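Local structure of sugar phosphate isomerase/epimerase (Parabacteroides distasonis, 3OBE) at residues A[130-135]-A[212-217]; A[134-139]-A[202-207]. The protein probably isomerises or epimerises a sugar or sugar phosphate, with a fold resembling that of xylose isomerase, though its substrate is not established. One frame throughout, in Å; residues are numbered along the deposited sequence.

Interaction 1: A[130-135]-A[212-217]; sequences CMVQPS and KVMFEL
Val132 rests against Glu216 and the methyl end of Met214, a selenomethionine here, with no hydrogen bond joining the two strands. Strands 130-133 and 213-217 do not pair, since strand 165-169 runs between them; their axes come within 8.2 Å at 71°, and side chains alone bridge the gap. Followed outward, Val132 begins with CB, 4.2 Å from Glu216 OE1. The torsion that sets CG1 anti to the backbone N (chi1 170°) sends this methyl to the carboxylate, where it lies 3.4 Å from Glu216 OE1. The other methyl, CG2, turns to Met214 CE at 4.2 Å. A branched residue suits the site, one arm flanking a polar group and the other joining an apolar patch. CG of Met214 lies between the backbone N and the carbonyl carbon, and the bend at chi2 (83°) turns CE toward Cys130, 3.9 Å from Cys130 SG; a long, flexible side chain can span this distance. Glu216 is extended beyond CG and crosses Val132 at about a right angle. Its OE1 is hydrogen-bonded to His96 NE2, while OE2 and Glu54 OE2 are like charges lying close. The side chain of Cys130 is about 4 Å from a bound ethanol, probably from the crystallisation liquor. Apolar packing beside the buried carboxylate of Glu216, with His96, His169 and His244 around it and ethanol nearby, is consistent with the interior pocket of a xylose isomerase-like TIM barrel.

Interaction 2: A[134-139]-A[202-207]; sequences PSLPRI and ELFLKN
Leu136 and Ile139 each offer a terminal methyl to the ring of Phe204, joining a beta-alpha loop of the TIM barrel to helix 200-207, which precedes strand 213-218. The loop leads from strand 130-133 to helix 142-160. In Leu136, CG stands anti to the backbone N (chi1 -176°), which carries CD1 to the rim of the ring, 3.7 Å from Phe204 CZ and 3.8 Å from Phe204 CE2. Ile139 arrives at a neighbouring part of the rim, where the bend at chi2 (-69°) turns its CD1 to the ring, 4.2 Å from Phe204 CE1. Both methyls stay near the ring plane, so they meet its edge and not a face. Phe204 itself has chi2 at -14°, so that the ring plane nearly contains the CA-CB bond. Tyr168 and Phe152 make edge-to-face contacts with the same ring, so a broad, flat, apolar residue is well suited to its many neighbours, while the aliphatic loop residues add compact bulk. Asn207 turns back on the preceding turn: Leu203 O accepts Asn207 N at 3.0 Å and Asn207 ND2 at 2.9 Å, the two donors approaching from opposite faces of the carbonyl plane.

Both contacts start from the same run of chain, which leaves strand 130-133 and enters the loop at Pro134 and Ser135. Interaction 1 lies wholly buried inside the barrel, mixing methyl groups with the carboxylate of Glu216; interaction 2, some 11 Å away between centres, is partly buried outside the strands and purely apolar across its interface. Strand 213-218 connects them by its alternation: the ends of Met214 and Glu216 reach into the barrel, whereas Phe215 between them packs on the helix. There Phe215 CD1 packs 3.5 Å from Leu205 CD2, and Phe215 CE2 lies 3.8 Å from Phe204 CB. One strand thus meets a mixed interior on one side and an apolar helix layer on the other.

Interaction 1: A[130-135]-A[212-217]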
ATOM      1  N   CYS A 130       7.571   2.672   5.609  1.00 15.13           N
ATOM      2  CA  CYS A 130       7.394   2.659   4.185  1.00 14.47           C
ATOM      3  C   CYS A 130       6.685   3.926   3.676  1.00 13.61           C
ATOM      4  O   CYS A 130       5.801   4.459   4.331  1.00 14.64           O
ATOM      5  CB  CYS A 130       6.547   1.459   3.762  1.00 14.62           C
ATOM      6  SG  CYS A 130       7.190  -0.109   4.418  1.00 17.98           S
HETATM    7  N   MSE A 131       7.036   4.329   2.471  1.00 13.73           N
HETATM    8  CA  MSE A 131       6.293   5.416   1.744  1.00 13.14           C
HETATM    9  C   MSE A 131       5.982   4.867   0.376  1.00 13.03           C
HETATM   10  O   MSE A 131       6.882   4.376  -0.298  1.00 13.47           O
HETATM   11  CB  MSE A 131       7.152   6.656   1.650  1.00 13.72           C
HETATM   12  CG  MSE A 131       7.345   7.405   2.938  1.00 14.51           C
HETATM   13 SE   MSE A 131       8.894   8.616   2.879  0.75 15.96          SE
HETATM   14  CE  MSE A 131       8.253   9.834   1.504  1.00 14.59           C
ATOM     15  N   VAL A 132       4.723   4.927  -0.043  1.00 12.12           N
ATOM     16  CA  VAL A 132       4.277   4.198  -1.222  1.00 10.87           C
ATOM     17  C   VAL A 132       3.485   5.126  -2.133  1.00 11.35           C
ATOM     18  O   VAL A 132       2.560   5.818  -1.666  1.00 12.67           O
ATOM     19  CB  VAL A 132       3.404   3.022  -0.801  1.00 11.96           C
ATOM     20  CG1 VAL A 132       2.665   2.311  -2.041  1.00 11.36           C
ATOM     21  CG2 VAL A 132       4.273   2.029  -0.046  1.00 12.42           C
ATOM     22  N   GLN A 133       3.838   5.127  -3.416  1.00 11.04           N
ATOM     23  CA  GLN A 133       3.064   5.781  -4.437  1.00 11.13           C
ATOM     24  C   GLN A 133       2.054   4.820  -5.021  1.00 12.34           C
ATOM     25  O   GLN A 133       2.450   3.786  -5.530  1.00 12.11           O
ATOM     26  CB  GLN A 133       3.932   6.335  -5.555  1.00 12.46           C
ATOM     27  CG  GLN A 133       3.101   7.039  -6.670  1.00 11.08           C
ATOM     28  CD  GLN A 133       3.912   7.914  -7.577  1.00 14.64           C
ATOM     29  OE1 GLN A 133       4.922   8.490  -7.170  1.00 13.24           O
ATOM     30  NE2 GLN A 133       3.463   8.058  -8.830  1.00 12.07           N
ATOM     31  N   PRO A 134       0.753   5.201  -5.006  1.00 12.83           N
ATOM     32  CA  PRO A 134      -0.282   4.255  -5.484  1.00 12.64           C
ATOM     33  C   PRO A 134      -0.930   4.695  -6.787  1.00 12.59           C
ATOM     34  O   PRO A 134      -2.040   4.265  -7.119  1.00 13.55           O
ATOM     35  CB  PRO A 134      -1.298   4.323  -4.341  1.00 12.60           C
ATOM     36  CG  PRO A 134      -1.303   5.789  -3.988  1.00 13.74           C
ATOM     37  CD  PRO A 134       0.181   6.209  -4.085  1.00 13.39           C
ATOM     38  N   SER A 135      -0.244   5.537  -7.528  1.00 11.76           N
ATOM     39  CA  SER A 135      -0.831   6.244  -8.684  1.00 12.37           C
ATOM     40  C   SER A 135       0.066   6.034  -9.899  1.00 12.31           C
ATOM     41  O   SER A 135       1.257   6.352  -9.882  1.00 12.54           O
ATOM     42  CB  SER A 135      -0.920   7.716  -8.366  1.00 13.40           C
ATOM     43  OG  SER A 135      -1.749   7.917  -7.246  1.00 14.95           O
ATOM     44  N   LYS A 212      16.457   0.201  -3.955  1.00 19.59           N
ATOM     45  CA  LYS A 212      15.807   1.516  -3.905  1.00 17.64           C
ATOM     46  C   LYS A 212      14.264   1.426  -3.892  1.00 16.56           C
ATOM     47  O   LYS A 212      13.638   2.275  -3.350  1.00 15.79           O
ATOM     48  CB  LYS A 212      16.205   2.356  -5.104  1.00 17.27           C
ATOM     49  CG  LYS A 212      17.690   2.710  -5.171  1.00 18.86           C
ATOM     50  CD  LYS A 212      18.014   3.406  -6.494  1.00 17.75           C
ATOM     51  CE  LYS A 212      19.520   3.591  -6.735  1.00 19.54           C
ATOM     52  NZ  LYS A 212      19.800   4.162  -8.067  1.00 17.01           N
ATOM     53  N   VAL A 213      13.703   0.438  -4.584  1.00 14.77           N
ATOM     54  CA  VAL A 213      12.294   0.359  -4.850  1.00 14.92           C
ATOM     55  C   VAL A 213      11.754  -1.021  -4.539  1.00 15.08           C
ATOM     56  O   VAL A 213      12.302  -2.023  -5.010  1.00 15.02           O
ATOM     57  CB  VAL A 213      12.012   0.689  -6.335  1.00 15.26           C
ATOM     58  CG1 VAL A 213      10.523   0.401  -6.729  1.00 13.17           C
ATOM     59  CG2 VAL A 213      12.386   2.140  -6.623  1.00 12.70           C
HETATM   60  N   MSE A 214      10.651  -1.055  -3.771  1.00 13.33           N
HETATM   61  CA  MSE A 214       9.890  -2.295  -3.626  1.00 14.07           C
HETATM   62  C   MSE A 214       8.452  -2.044  -4.090  1.00 13.27           C
HETATM   63  O   MSE A 214       8.100  -0.930  -4.535  1.00 13.44           O
HETATM   64  CB  MSE A 214       9.973  -2.806  -2.183  1.00 13.60           C
HETATM   65  CG  MSE A 214       9.496  -1.828  -1.103  1.00 13.89           C
HETATM   66 SE   MSE A 214       7.561  -1.852  -0.864  0.75 13.58          SE
HETATM   67  CE  MSE A 214       7.532  -0.545   0.585  1.00 12.51           C
ATOM     68  N   PHE A 215       7.640  -3.102  -4.065  1.00 12.94           N
ATOM     69  CA  PHE A 215       6.308  -3.097  -4.603  1.00 12.48           C
ATOM     70  C   PHE A 215       5.332  -3.554  -3.526  1.00 11.63           C
ATOM     71  O   PHE A 215       5.604  -4.531  -2.778  1.00 13.65           O
ATOM     72  CB  PHE A 215       6.207  -3.922  -5.907  1.00 11.07           C
ATOM     73  CG  PHE A 215       6.955  -3.260  -7.073  1.00 12.09           C
ATOM     74  CD1 PHE A 215       8.334  -3.392  -7.178  1.00 12.96           C
ATOM     75  CD2 PHE A 215       6.312  -2.406  -7.958  1.00 14.77           C
ATOM     76  CE1 PHE A 215       9.019  -2.731  -8.155  1.00 13.67           C
ATOM     77  CE2 PHE A 215       7.029  -1.760  -8.971  1.00 13.99           C
ATOM     78  CZ  PHE A 215       8.361  -1.906  -9.052  1.00 11.61           C
ATOM     79  N   GLU A 216       4.214  -2.844  -3.481  1.00 12.59           N
ATOM     80  CA  GLU A 216       3.064  -3.206  -2.625  1.00 11.66           C
ATOM     81  C   GLU A 216       2.075  -3.844  -3.549  1.00 12.58           C
ATOM     82  O   GLU A 216       1.323  -3.160  -4.260  1.00 11.82           O
ATOM     83  CB  GLU A 216       2.515  -1.965  -1.928  1.00 12.25           C
ATOM     84  CG  GLU A 216       1.281  -2.179  -1.005  1.00 12.12           C
ATOM     85  CD  GLU A 216       0.957  -0.960  -0.246  1.00 12.81           C
ATOM     86  OE1 GLU A 216       0.509  -0.010  -0.882  1.00 10.78           O
ATOM     87  OE2 GLU A 216       1.038  -0.981   1.015  1.00 12.06           O
ATOM     88  N   LEU A 217       2.085  -5.161  -3.571  1.00 13.11           N
ATOM     89  CA  LEU A 217       1.290  -5.914  -4.528  1.00 12.41           C
ATOM     90  C   LEU A 217      -0.156  -5.910  -4.102  1.00 12.94           C
ATOM     91  O   LEU A 217      -0.488  -6.407  -3.041  1.00 13.36           O
ATOM     92  CB  LEU A 217       1.764  -7.341  -4.669  1.00 12.47           C
ATOM     93  CG  LEU A 217       0.973  -8.191  -5.653  1.00 13.53           C
ATOM     94  CD1 LEU A 217       0.926  -7.516  -7.069  1.00 13.53           C
ATOM     95  CD2 LEU A 217       1.471  -9.589  -5.664  1.00 15.60           C
TER

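Interaction 2: A[134-139]-A[202-207]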
ATOM      1  N   PRO A 134       0.753   5.201  -5.006  1.00 12.83           N
ATOM      2  CA  PRO A 134      -0.282   4.255  -5.484  1.00 12.64           C
ATOM      3  C   PRO A 134      -0.930   4.695  -6.787  1.00 12.59           C
ATOM      4  O   PRO A 134      -2.040   4.265  -7.119  1.00 13.55           O
ATOM      5  CB  PRO A 134      -1.298   4.323  -4.341  1.00 12.60           C
ATOM      6  CG  PRO A 134      -1.303   5.789  -3.988  1.00 13.74           C
ATOM      7  CD  PRO A 134       0.181   6.209  -4.085  1.00 13.39           C
ATOM      8  N   SER A 135      -0.244   5.537  -7.528  1.00 11.76           N
ATOM      9  CA  SER A 135      -0.831   6.244  -8.684  1.00 12.37           C
ATOM     10  C   SER A 135       0.066   6.034  -9.899  1.00 12.31           C
ATOM     11  O   SER A 135       1.257   6.352  -9.882  1.00 12.54           O
ATOM     12  CB  SER A 135      -0.920   7.716  -8.366  1.00 13.40           C
ATOM     13  OG  SER A 135      -1.749   7.917  -7.246  1.00 14.95           O
ATOM     14  N   LEU A 136      -0.533   5.460 -10.933  1.00 12.61           N
ATOM     15  CA  LEU A 136       0.128   5.140 -12.200  1.00 12.56           C
ATOM     16  C   LEU A 136       0.242   6.346 -13.099  1.00 12.36           C
ATOM     17  O   LEU A 136      -0.784   6.936 -13.451  1.00 13.59           O
ATOM     18  CB  LEU A 136      -0.697   4.060 -12.942  1.00 12.97           C
ATOM     19  CG  LEU A 136      -0.144   3.498 -14.274  1.00 13.83           C
ATOM     20  CD1 LEU A 136       1.234   2.877 -14.159  1.00 13.62           C
ATOM     21  CD2 LEU A 136      -1.123   2.417 -14.755  1.00 12.37           C
ATOM     22  N   PRO A 137       1.470   6.716 -13.498  1.00 11.94           N
ATOM     23  CA  PRO A 137       1.598   7.768 -14.515  1.00 13.13           C
ATOM     24  C   PRO A 137       1.101   7.335 -15.890  1.00 13.68           C
ATOM     25  O   PRO A 137       0.802   6.152 -16.126  1.00 15.05           O
ATOM     26  CB  PRO A 137       3.111   8.046 -14.533  1.00 12.76           C
ATOM     27  CG  PRO A 137       3.620   7.621 -13.176  1.00 13.42           C
ATOM     28  CD  PRO A 137       2.787   6.365 -12.946  1.00 12.49           C
ATOM     29  N   ARG A 138       1.007   8.300 -16.795  1.00 14.83           N
ATOM     30  CA  ARG A 138       0.719   7.971 -18.159  1.00 15.71           C
ATOM     31  C   ARG A 138       1.799   7.106 -18.769  1.00 14.78           C
ATOM     32  O   ARG A 138       2.922   7.543 -18.904  1.00 16.81           O
ATOM     33  CB  ARG A 138       0.537   9.254 -18.980  1.00 15.56           C
ATOM     34  CG  ARG A 138       0.065   8.940 -20.401  1.00 17.22           C
ATOM     35  CD  ARG A 138      -0.387  10.156 -21.244  1.00 20.00           C
ATOM     36  NE  ARG A 138      -1.582  10.777 -20.677  1.00 18.87           N
ATOM     37  CZ  ARG A 138      -2.826  10.359 -20.841  1.00 20.66           C
ATOM     38  NH1 ARG A 138      -3.109   9.286 -21.606  1.00 19.52           N
ATOM     39  NH2 ARG A 138      -3.806  11.029 -20.249  1.00 20.06           N
ATOM     40  N   ILE A 139       1.438   5.893 -19.174  1.00 15.53           N
ATOM     41  CA  ILE A 139       2.402   5.001 -19.806  1.00 15.49           C
ATOM     42  C   ILE A 139       1.848   4.505 -21.100  1.00 16.08           C
ATOM     43  O   ILE A 139       0.887   3.733 -21.093  1.00 16.76           O
ATOM     44  CB  ILE A 139       2.743   3.759 -18.889  1.00 15.13           C
ATOM     45  CG1 ILE A 139       3.121   4.178 -17.472  1.00 20.10           C
ATOM     46  CG2 ILE A 139       3.779   2.834 -19.600  1.00 14.88           C
ATOM     47  CD1 ILE A 139       4.352   4.856 -17.311  1.00 17.08           C
ATOM     48  N   GLU A 202       5.768  -5.352 -15.086  1.00 14.21           N
ATOM     49  CA  GLU A 202       7.033  -5.987 -15.406  1.00 14.29           C
ATOM     50  C   GLU A 202       8.115  -4.990 -15.751  1.00 14.14           C
ATOM     51  O   GLU A 202       9.266  -5.119 -15.333  1.00 14.34           O
ATOM     52  CB  GLU A 202       6.848  -7.055 -16.518  1.00 13.77           C
ATOM     53  CG  GLU A 202       8.113  -7.678 -17.001  1.00 17.55           C
ATOM     54  CD  GLU A 202       7.892  -8.827 -17.962  1.00 21.83           C
ATOM     55  OE1 GLU A 202       6.773  -9.303 -18.068  1.00 23.24           O
ATOM     56  OE2 GLU A 202       8.846  -9.227 -18.620  1.00 26.22           O
ATOM     57  N   LEU A 203       7.777  -3.982 -16.554  1.00 14.77           N
ATOM     58  CA  LEU A 203       8.705  -2.956 -16.886  1.00 14.10           C
ATOM     59  C   LEU A 203       9.181  -2.184 -15.637  1.00 14.53           C
ATOM     60  O   LEU A 203      10.369  -1.868 -15.529  1.00 14.44           O
ATOM     61  CB  LEU A 203       8.118  -2.000 -17.924  1.00 12.94           C
ATOM     62  CG  LEU A 203       7.920  -2.616 -19.294  1.00 12.60           C
ATOM     63  CD1 LEU A 203       6.969  -1.667 -20.102  1.00 15.02           C
ATOM     64  CD2 LEU A 203       9.293  -2.866 -19.975  1.00 17.07           C
ATOM     65  N   PHE A 204       8.273  -1.879 -14.722  1.00 13.60           N
ATOM     66  CA  PHE A 204       8.653  -1.191 -13.496  1.00 13.60           C
ATOM     67  C   PHE A 204       9.577  -2.070 -12.657  1.00 14.27           C
ATOM     68  O   PHE A 204      10.610  -1.601 -12.163  1.00 14.64           O
ATOM     69  CB  PHE A 204       7.455  -0.807 -12.626  1.00 13.33           C
ATOM     70  CG  PHE A 204       6.591   0.291 -13.138  1.00 14.56           C
ATOM     71  CD1 PHE A 204       6.953   1.150 -14.162  1.00 14.18           C
ATOM     72  CD2 PHE A 204       5.358   0.459 -12.575  1.00 14.94           C
ATOM     73  CE1 PHE A 204       6.095   2.177 -14.569  1.00 15.09           C
ATOM     74  CE2 PHE A 204       4.527   1.459 -12.962  1.00 13.28           C
ATOM     75  CZ  PHE A 204       4.867   2.318 -13.971  1.00 13.12           C
ATOM     76  N   LEU A 205       9.255  -3.337 -12.529  1.00 14.44           N
ATOM     77  CA  LEU A 205      10.153  -4.269 -11.838  1.00 14.65           C
ATOM     78  C   LEU A 205      11.546  -4.326 -12.427  1.00 16.27           C
ATOM     79  O   LEU A 205      12.564  -4.251 -11.703  1.00 16.22           O
ATOM     80  CB  LEU A 205       9.511  -5.662 -11.799  1.00 14.03           C
ATOM     81  CG  LEU A 205       8.303  -5.758 -10.853  1.00 13.66           C
ATOM     82  CD1 LEU A 205       7.313  -6.847 -11.305  1.00 13.89           C
ATOM     83  CD2 LEU A 205       8.722  -6.060  -9.403  1.00 14.12           C
ATOM     84  N   LYS A 206      11.594  -4.517 -13.728  1.00 17.05           N
ATOM     85  CA  LYS A 206      12.880  -4.712 -14.410  1.00 18.30           C
ATOM     86  C   LYS A 206      13.717  -3.470 -14.497  1.00 19.13           C
ATOM     87  O   LYS A 206      14.958  -3.559 -14.618  1.00 19.71           O
ATOM     88  CB  LYS A 206      12.696  -5.318 -15.782  1.00 20.55           C
ATOM     89  CG  LYS A 206      11.912  -6.623 -15.687  1.00 27.19           C
ATOM     90  CD  LYS A 206      12.622  -7.840 -16.040  1.00 35.52           C
ATOM     91  CE  LYS A 206      11.630  -8.889 -16.509  1.00 38.01           C
ATOM     92  NZ  LYS A 206      12.290 -10.168 -16.804  1.00 44.23           N
ATOM     93  N   ASN A 207      13.091  -2.300 -14.392  1.00 16.99           N
ATOM     94  CA  ASN A 207      13.816  -1.044 -14.525  1.00 17.58           C
ATOM     95  C   ASN A 207      14.014  -0.278 -13.211  1.00 17.74           C
ATOM     96  O   ASN A 207      14.504   0.840 -13.229  1.00 18.35           O
ATOM     97  CB  ASN A 207      13.133  -0.157 -15.579  1.00 17.34           C
ATOM     98  CG  ASN A 207      13.355  -0.706 -16.975  1.00 18.09           C
ATOM     99  OD1 ASN A 207      14.462  -0.632 -17.493  1.00 18.61           O
ATOM    100  ND2 ASN A 207      12.329  -1.321 -17.556  1.00 18.45           N
TER